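Local structure of competence/damage-inducible protein CinA (Agrobacterium tumefaciens, 2A9S) at the interface of chains A and B. The protein belongs to the CinA C-terminal domain family, whose characterised members deamidate nicotinamide mononucleotide, and probably has this activity. Coordinates in Å, arbitrary orientation; residue numbers count along the deposited sequence, not the author numbering. Chains: chain A/B, competence/damage-inducible protein CinA.

Contact 1: the interface of chains A and B. Residues chain A 27, 53-56; chain B 58, 60-61, 63-64.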
ATOM      1  N   MET A  27      12.290 -12.020  -2.635  1.00 12.81           N
ATOM      2  CA  MET A  27      11.061 -11.249  -2.633  1.00 13.30           C
ATOM      3  C   MET A  27      10.981 -10.405  -1.373  1.00 12.08           C
ATOM      4  O   MET A  27      11.641 -10.710  -0.354  1.00 12.42           O
ATOM      5  CB  MET A  27       9.818 -12.133  -2.748  1.00 13.57           C
ATOM      6  CG  MET A  27       9.738 -12.930  -4.077  1.00 16.29           C
ATOM      7  SD  MET A  27       8.153 -13.782  -4.303  1.00 13.56           S
ATOM      8  CE  MET A  27       7.234 -12.416  -5.016  1.00 18.16           C
ATOM      9  N   VAL A  53       7.970  -8.263  -5.603  1.00 13.35           N
ATOM     10  CA  VAL A  53       7.110  -7.740  -4.559  1.00 14.29           C
ATOM     11  C   VAL A  53       6.030  -8.776  -4.220  1.00 14.88           C
ATOM     12  O   VAL A  53       5.197  -9.121  -5.059  1.00 16.43           O
ATOM     13  CB  VAL A  53       6.511  -6.363  -4.937  1.00 14.53           C
ATOM     14  CG1 VAL A  53       5.633  -5.873  -3.803  1.00 15.93           C
ATOM     15  CG2 VAL A  53       7.589  -5.345  -5.206  1.00 12.98           C
ATOM     16  N   ASP A  54       6.059  -9.282  -3.001  1.00 13.91           N
ATOM     17  CA  ASP A  54       5.151 -10.350  -2.621  1.00 14.64           C
ATOM     18  C   ASP A  54       3.817  -9.776  -2.175  1.00 14.80           C
ATOM     19  O   ASP A  54       2.794 -10.033  -2.821  1.00 16.94           O
ATOM     20  CB  ASP A  54       5.777 -11.232  -1.565  1.00 14.43           C
ATOM     21  CG  ASP A  54       4.883 -12.416  -1.182  1.00 17.67           C
ATOM     22  OD1 ASP A  54       4.557 -13.211  -2.098  1.00 21.56           O
ATOM     23  OD2 ASP A  54       4.530 -12.531   0.012  1.00 17.94           O
ATOM     24  N   ARG A  55       3.831  -8.990  -1.108  1.00 13.06           N
ATOM     25  CA  ARG A  55       2.600  -8.342  -0.652  1.00 12.23           C
ATOM     26  C   ARG A  55       2.933  -7.155   0.209  1.00 11.86           C
ATOM     27  O   ARG A  55       4.081  -6.964   0.623  1.00 12.44           O
ATOM     28  CB  ARG A  55       1.695  -9.324   0.121  1.00 11.44           C
ATOM     29  CG  ARG A  55       2.325  -9.816   1.421  1.00 12.56           C
ATOM     30  CD  ARG A  55       1.576 -11.019   2.000  1.00 13.31           C
ATOM     31  NE  ARG A  55       1.703 -12.182   1.136  1.00 14.32           N
ATOM     32  CZ  ARG A  55       0.981 -13.294   1.255  1.00 17.05           C
ATOM     33  NH1 ARG A  55       0.047 -13.429   2.216  1.00 16.49           N
ATOM     34  NH2 ARG A  55       1.188 -14.267   0.406  1.00 18.34           N
ATOM     35  N   GLY A  56       1.921  -6.358   0.498  1.00 10.94           N
ATOM     36  CA  GLY A  56       2.104  -5.158   1.289  1.00 11.27           C
ATOM     37  C   GLY A  56       0.951  -5.005   2.245  1.00 11.64           C
ATOM     38  O   GLY A  56      -0.200  -5.339   1.887  1.00 10.32           O
TER
ATOM     39  N   VAL B  58      -2.120  -4.901  -0.150  1.00 11.95           N
ATOM     40  CA  VAL B  58      -1.498  -4.896  -1.457  1.00 12.03           C
ATOM     41  C   VAL B  58      -1.184  -6.349  -1.847  1.00 12.34           C
ATOM     42  O   VAL B  58      -0.302  -6.964  -1.264  1.00 11.88           O
ATOM     43  CB  VAL B  58      -0.247  -3.981  -1.494  1.00 13.06           C
ATOM     44  CG1 VAL B  58       0.336  -3.958  -2.898  1.00 12.96           C
ATOM     45  CG2 VAL B  58      -0.631  -2.542  -1.041  1.00 13.65           C
ATOM     46  N   TYR B  60      -0.555  -8.356  -5.089  0.50 17.17           N
ATOM     47  CA  TYR B  60      -0.165  -8.596  -6.481  0.50 18.63           C
ATOM     48  C   TYR B  60      -0.296 -10.061  -6.818  0.50 18.62           C
ATOM     49  O   TYR B  60      -0.878 -10.440  -7.834  0.50 18.87           O
ATOM     50  CB  TYR B  60       1.295  -8.233  -6.663  0.50 19.37           C
ATOM     51  CG  TYR B  60       1.811  -7.235  -5.668  0.50 19.66           C
ATOM     52  CD1 TYR B  60       2.107  -5.940  -6.067  0.50 19.35           C
ATOM     53  CD2 TYR B  60       1.983  -7.576  -4.330  0.50 18.10           C
ATOM     54  CE1 TYR B  60       2.581  -5.031  -5.207  0.50 17.14           C
ATOM     55  CE2 TYR B  60       2.447  -6.663  -3.440  0.50 21.70           C
ATOM     56  CZ  TYR B  60       2.746  -5.378  -3.885  0.50 21.59           C
ATOM     57  OH  TYR B  60       3.223  -4.447  -3.010  0.50 22.12           O
ATOM     58  N   THR B  61       0.256 -10.881  -5.931  1.00 18.96           N
ATOM     59  CA  THR B  61       0.279 -12.321  -6.112  1.00 18.88           C
ATOM     60  C   THR B  61      -1.108 -12.885  -5.863  1.00 19.21           C
ATOM     61  O   THR B  61      -1.884 -12.365  -5.045  1.00 18.94           O
ATOM     62  CB  THR B  61       1.345 -13.005  -5.224  1.00 19.59           C
ATOM     63  OG1 THR B  61       1.003 -12.844  -3.841  1.00 18.83           O
ATOM     64  CG2 THR B  61       2.760 -12.363  -5.477  1.00 19.06           C
ATOM     65  N   ASP B  63      -1.654 -15.750  -4.581  1.00 16.10           N
ATOM     66  CA  ASP B  63      -1.594 -16.323  -3.247  1.00 16.52           C
ATOM     67  C   ASP B  63      -2.011 -15.265  -2.232  1.00 15.28           C
ATOM     68  O   ASP B  63      -2.726 -15.578  -1.276  1.00 15.30           O
ATOM     69  CB  ASP B  63      -0.186 -16.835  -2.905  1.00 17.51           C
ATOM     70  CG  ASP B  63      -0.134 -17.459  -1.543  1.00 22.49           C
ATOM     71  OD1 ASP B  63      -0.725 -18.541  -1.382  1.00 26.76           O
ATOM     72  OD2 ASP B  63       0.438 -16.848  -0.618  1.00 29.75           O
ATOM     73  N   ALA B  64      -1.572 -14.016  -2.435  1.00 14.47           N
ATOM     74  CA  ALA B  64      -1.905 -12.942  -1.508  1.00 12.16           C
ATOM     75  C   ALA B  64      -3.382 -12.610  -1.578  1.00 11.41           C
ATOM     76  O   ALA B  64      -3.978 -12.295  -0.558  1.00 11.13           O
ATOM     77  CB  ALA B  64      -1.064 -11.654  -1.782  1.00 13.07           C
TER
HETATM   78  O   HOH W   1       2.296 -14.262  -1.997  1.00 21.49           O

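Contact 2: the interface of chains A and B. Residues chain A 35-36, 60, 147, 151; chain B 44, 46, 49-50, 53-54.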
ATOM      1  N   THR A  35       3.813   6.066   5.528  1.00 12.36           N
ATOM      2  CA  THR A  35       3.959   6.220   4.048  1.00 11.72           C
ATOM      3  C   THR A  35       2.717   5.780   3.281  1.00 10.85           C
ATOM      4  O   THR A  35       2.603   6.009   2.078  1.00 11.32           O
ATOM      5  CB  THR A  35       5.148   5.403   3.482  1.00 10.59           C
ATOM      6  OG1 THR A  35       5.088   4.052   3.991  1.00 11.76           O
ATOM      7  CG2 THR A  35       6.499   6.056   3.860  1.00 10.98           C
ATOM      8  N   GLY A  36       1.797   5.131   3.978  1.00  9.87           N
ATOM      9  CA  GLY A  36       0.444   4.840   3.444  1.00 10.16           C
ATOM     10  C   GLY A  36       0.359   3.993   2.164  1.00 10.46           C
ATOM     11  O   GLY A  36      -0.666   4.022   1.466  1.00 11.15           O
ATOM     12  N   TYR A  60      -2.557   1.551   8.893  1.00 20.24           N
ATOM     13  CA  TYR A  60      -2.644   2.970   9.132  1.00 23.23           C
ATOM     14  C   TYR A  60      -3.139   3.199  10.548  1.00 24.32           C
ATOM     15  O   TYR A  60      -2.787   4.195  11.163  1.00 26.47           O
ATOM     16  CB  TYR A  60      -3.548   3.657   8.062  1.00 24.13           C
ATOM     17  CG  TYR A  60      -3.103   5.094   7.786  1.00 24.81           C
ATOM     18  CD1 TYR A  60      -1.786   5.361   7.352  1.00 25.28           C
ATOM     19  CD2 TYR A  60      -3.962   6.189   8.007  1.00 24.91           C
ATOM     20  CE1 TYR A  60      -1.330   6.681   7.117  1.00 25.68           C
ATOM     21  CE2 TYR A  60      -3.514   7.523   7.767  1.00 25.32           C
ATOM     22  CZ  TYR A  60      -2.195   7.752   7.329  1.00 25.70           C
ATOM     23  OH  TYR A  60      -1.734   9.032   7.086  1.00 24.77           O
ATOM     24  N   ARG A 147       4.337  17.074   4.944  1.00 11.18           N
ATOM     25  CA  ARG A 147       3.793  15.715   4.993  1.00 10.09           C
ATOM     26  C   ARG A 147       4.312  14.834   3.829  1.00 10.09           C
ATOM     27  O   ARG A 147       4.836  13.746   4.072  1.00  9.80           O
ATOM     28  CB  ARG A 147       2.263  15.782   5.014  1.00  9.81           C
ATOM     29  CG  ARG A 147       1.612  14.426   5.156  1.00 10.61           C
ATOM     30  CD  ARG A 147       0.110  14.561   5.193  1.00 12.15           C
ATOM     31  NE  ARG A 147      -0.574  13.277   5.316  1.00 12.98           N
ATOM     32  CZ  ARG A 147      -1.061  12.739   6.434  1.00 17.67           C
ATOM     33  NH1 ARG A 147      -0.910  13.340   7.623  1.00 18.54           N
ATOM     34  NH2 ARG A 147      -1.703  11.571   6.372  1.00 15.72           N
ATOM     35  N   ARG A 151       7.071  11.690   3.989  1.00  9.41           N
ATOM     36  CA  ARG A 151       6.695  10.417   3.374  1.00  9.42           C
ATOM     37  C   ARG A 151       7.707   9.971   2.310  1.00  9.77           C
ATOM     38  O   ARG A 151       8.155   8.807   2.279  1.00  9.66           O
ATOM     39  CB  ARG A 151       5.261  10.488   2.835  1.00  8.75           C
ATOM     40  CG  ARG A 151       4.252  10.478   4.004  1.00  9.47           C
ATOM     41  CD  ARG A 151       2.920  11.142   3.605  1.00 10.21           C
ATOM     42  NE  ARG A 151       2.291  10.660   2.388  1.00 12.27           N
ATOM     43  CZ  ARG A 151       1.436   9.632   2.313  1.00 11.68           C
ATOM     44  NH1 ARG A 151       1.168   8.864   3.392  1.00 11.81           N
ATOM     45  NH2 ARG A 151       0.865   9.364   1.146  1.00 14.55           N
TER
ATOM     46  N   THR B  44      -3.890   8.984   1.777  1.00  9.53           N
ATOM     47  CA  THR B  44      -3.122   9.372   2.974  1.00 10.28           C
ATOM     48  C   THR B  44      -2.202  10.576   2.726  1.00 10.51           C
ATOM     49  O   THR B  44      -1.512  11.027   3.630  1.00 11.11           O
ATOM     50  CB  THR B  44      -2.339   8.175   3.567  1.00 10.19           C
ATOM     51  OG1 THR B  44      -1.453   7.636   2.561  1.00  8.82           O
ATOM     52  CG2 THR B  44      -3.329   7.107   4.068  1.00 10.23           C
ATOM     53  N   ILE B  46      -3.495  13.283   2.296  1.00 11.71           N
ATOM     54  CA  ILE B  46      -4.330  14.362   2.844  1.00 11.69           C
ATOM     55  C   ILE B  46      -4.226  14.465   4.370  1.00 12.17           C
ATOM     56  O   ILE B  46      -4.464  13.471   5.083  1.00 10.81           O
ATOM     57  CB  ILE B  46      -5.841  14.125   2.488  1.00 11.46           C
ATOM     58  CG1 ILE B  46      -6.042  13.940   0.973  1.00 12.94           C
ATOM     59  CG2 ILE B  46      -6.712  15.263   3.088  1.00 11.78           C
ATOM     60  CD1 ILE B  46      -5.492  15.107   0.115  1.00 11.79           C
ATOM     61  N   SER B  49      -6.377  12.410   7.137  1.00 11.53           N
ATOM     62  CA  SER B  49      -6.748  11.105   6.554  1.00 11.09           C
ATOM     63  C   SER B  49      -6.746   9.981   7.586  1.00 11.40           C
ATOM     64  O   SER B  49      -7.441   8.993   7.395  1.00 11.89           O
ATOM     65  CB  SER B  49      -5.871  10.702   5.347  1.00 11.00           C
ATOM     66  OG  SER B  49      -4.499  10.722   5.658  1.00 10.97           O
ATOM     67  N   SER B  50      -5.990  10.149   8.692  1.00 11.18           N
ATOM     68  CA  SER B  50      -6.002   9.139   9.790  1.00 12.35           C
ATOM     69  C   SER B  50      -7.402   8.934  10.346  1.00 12.21           C
ATOM     70  O   SER B  50      -7.697   7.874  10.903  1.00 13.48           O
ATOM     71  CB  SER B  50      -5.057   9.537  10.934  1.00 12.07           C
ATOM     72  OG  SER B  50      -5.360  10.863  11.356  1.00 13.38           O
ATOM     73  N   VAL B  53      -8.860   6.545   6.847  1.00  9.60           N
ATOM     74  CA  VAL B  53      -8.180   5.369   6.282  1.00 10.34           C
ATOM     75  C   VAL B  53      -7.879   4.310   7.349  1.00 10.88           C
ATOM     76  O   VAL B  53      -7.099   4.551   8.303  1.00 10.96           O
ATOM     77  CB  VAL B  53      -6.880   5.775   5.522  1.00 10.18           C
ATOM     78  CG1 VAL B  53      -6.175   4.542   4.907  1.00 11.48           C
ATOM     79  CG2 VAL B  53      -7.208   6.827   4.393  1.00  9.00           C
ATOM     80  N   ASP B  54      -8.471   3.131   7.185  1.00 10.99           N
ATOM     81  CA  ASP B  54      -8.286   2.057   8.176  1.00 12.04           C
ATOM     82  C   ASP B  54      -7.046   1.245   7.816  1.00 12.45           C
ATOM     83  O   ASP B  54      -6.032   1.261   8.538  1.00 14.42           O
ATOM     84  CB  ASP B  54      -9.538   1.175   8.238  1.00 12.35           C
ATOM     85  CG  ASP B  54      -9.434   0.069   9.299  1.00 17.70           C
ATOM     86  OD1 ASP B  54      -9.166   0.388  10.481  1.00 24.18           O
ATOM     87  OD2 ASP B  54      -9.635  -1.101   8.946  1.00 20.16           O
TER

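Contact 1: the interface of chains A and B
A:Arg55 NH2, a terminal guanidinium nitrogen, is held by the B:Asp63 carboxylate and a bridging water. A:Arg55 NH2 meets B:Asp63 OD2 in a 2.9 Å salt bridge; the oxygen lies in the guanidinium plane but is approached on its anti side. The two flat groups are turned 51° apart. Water 1 lies 2.6 Å from A:Arg55 NH2 and also meets A:Asp54 OD1 and the hydroxyl B:Thr61 OG1, joining both chains through one polar cluster. A:Arg55 NE forms a 3.1 Å salt bridge with A:Asp54 OD2, meeting it from above the carboxylate plane, a same-chain contact that helps position the guanidinium. The arginine starts with CG between its backbone N and carbonyl carbon (chi1 65°) and bends at chi3, bringing one guanidinium face over B:Ala64 CA. B:Thr61 OG1 accepts a hydrogen bond from the B:Ala64 amide N-H, capping the N-terminus of helix 62-69. Beside the cluster, strand 53-59 of chain A runs antiparallel to strand 53-58 of chain B. A:Gly56 and B:Val58 form the bridge, with reciprocal bonds of 2.9 Å from A:Gly56 N to B:Val58 O and 2.8 Å from B:Val58 N to A:Gly56 O. The B:Tyr60 ring lies across A:Val53, but its modelled overlap with the CG1 methyl makes this placement doubtful. A:Gly56 CA packs 3.8 Å from B:Val58 CB.

Contact 2: the interface of chains A and B
The start of helix 147-167 and the residue following strand 53-59 in chain A meet a loop, the 3-10 helix 49-51 and the head of strand 53-58 in chain B. This is the CinA C-terminal family fold, and A:Thr35 and A:Gly36 of its SCTGG motif border the patch, A:Gly36 CA approaching the B:Thr44 hydroxyl; the contact may therefore adjoin the active site. Two arginines one helical turn apart clasp B:Thr44. A:Arg147, CG anti to the backbone N (chi1 -176°) and extended to NE, presents its guanidinium side-on: NE at 3.0 Å and NH2 at 2.8 Å both donate to B:Thr44 O. The carbonyl oxygen lies in the guanidinium plane, while both nitrogens approach it from one face of its own plane. A:Arg147 NH2 also reaches B:Ser49 OG at 3.0 Å, a hydrogen bond in which the serine would accept, since its hydroxyl proton goes to B:Ile46 O. That second-shell bond, 2.8 Å from B:Ser49 OG to B:Ile46 O, fixes the serine's rotation. A:Arg151, bent at chi3, crosses B:Thr44 at about a right angle; NH1 donates to B:Thr44 OG1 at 3.0 Å, NH2 adds a weak bond, and the guanidinium face lies against B:Thr44 O. With OG1 between the backbone N and carbonyl carbon (chi1 58°), B:Thr44 CG2 lies over one face of the A:Tyr60 ring, 3.6 Å from its centroid. A:Tyr60 CE2 touches B:Ser50 CA at 3.6 Å, and A:Tyr60 CD2 rests near B:Val53 CB.

The C-alpha centres of contact 1 and contact 2 lie about 20 Å apart in one two-fold symmetric interface, so each recurs with the chains exchanged. Residues 53, 54 and 60 take part in both, with swapped chains: the strand head and the residue 60 after the strand supply packing in both, while the arginine grip belongs to contact 2 and the strand pairing to contact 1. B:Tyr60 (chi1 -24°) and A:Tyr60 (chi1 -149°) are modelled differently, but B:Tyr60 clashes with A:Val53, so the asymmetry is doubtful. The shared segment may place strand pairing near the SCTGG region, although the structure alone does not prove a solution dimer.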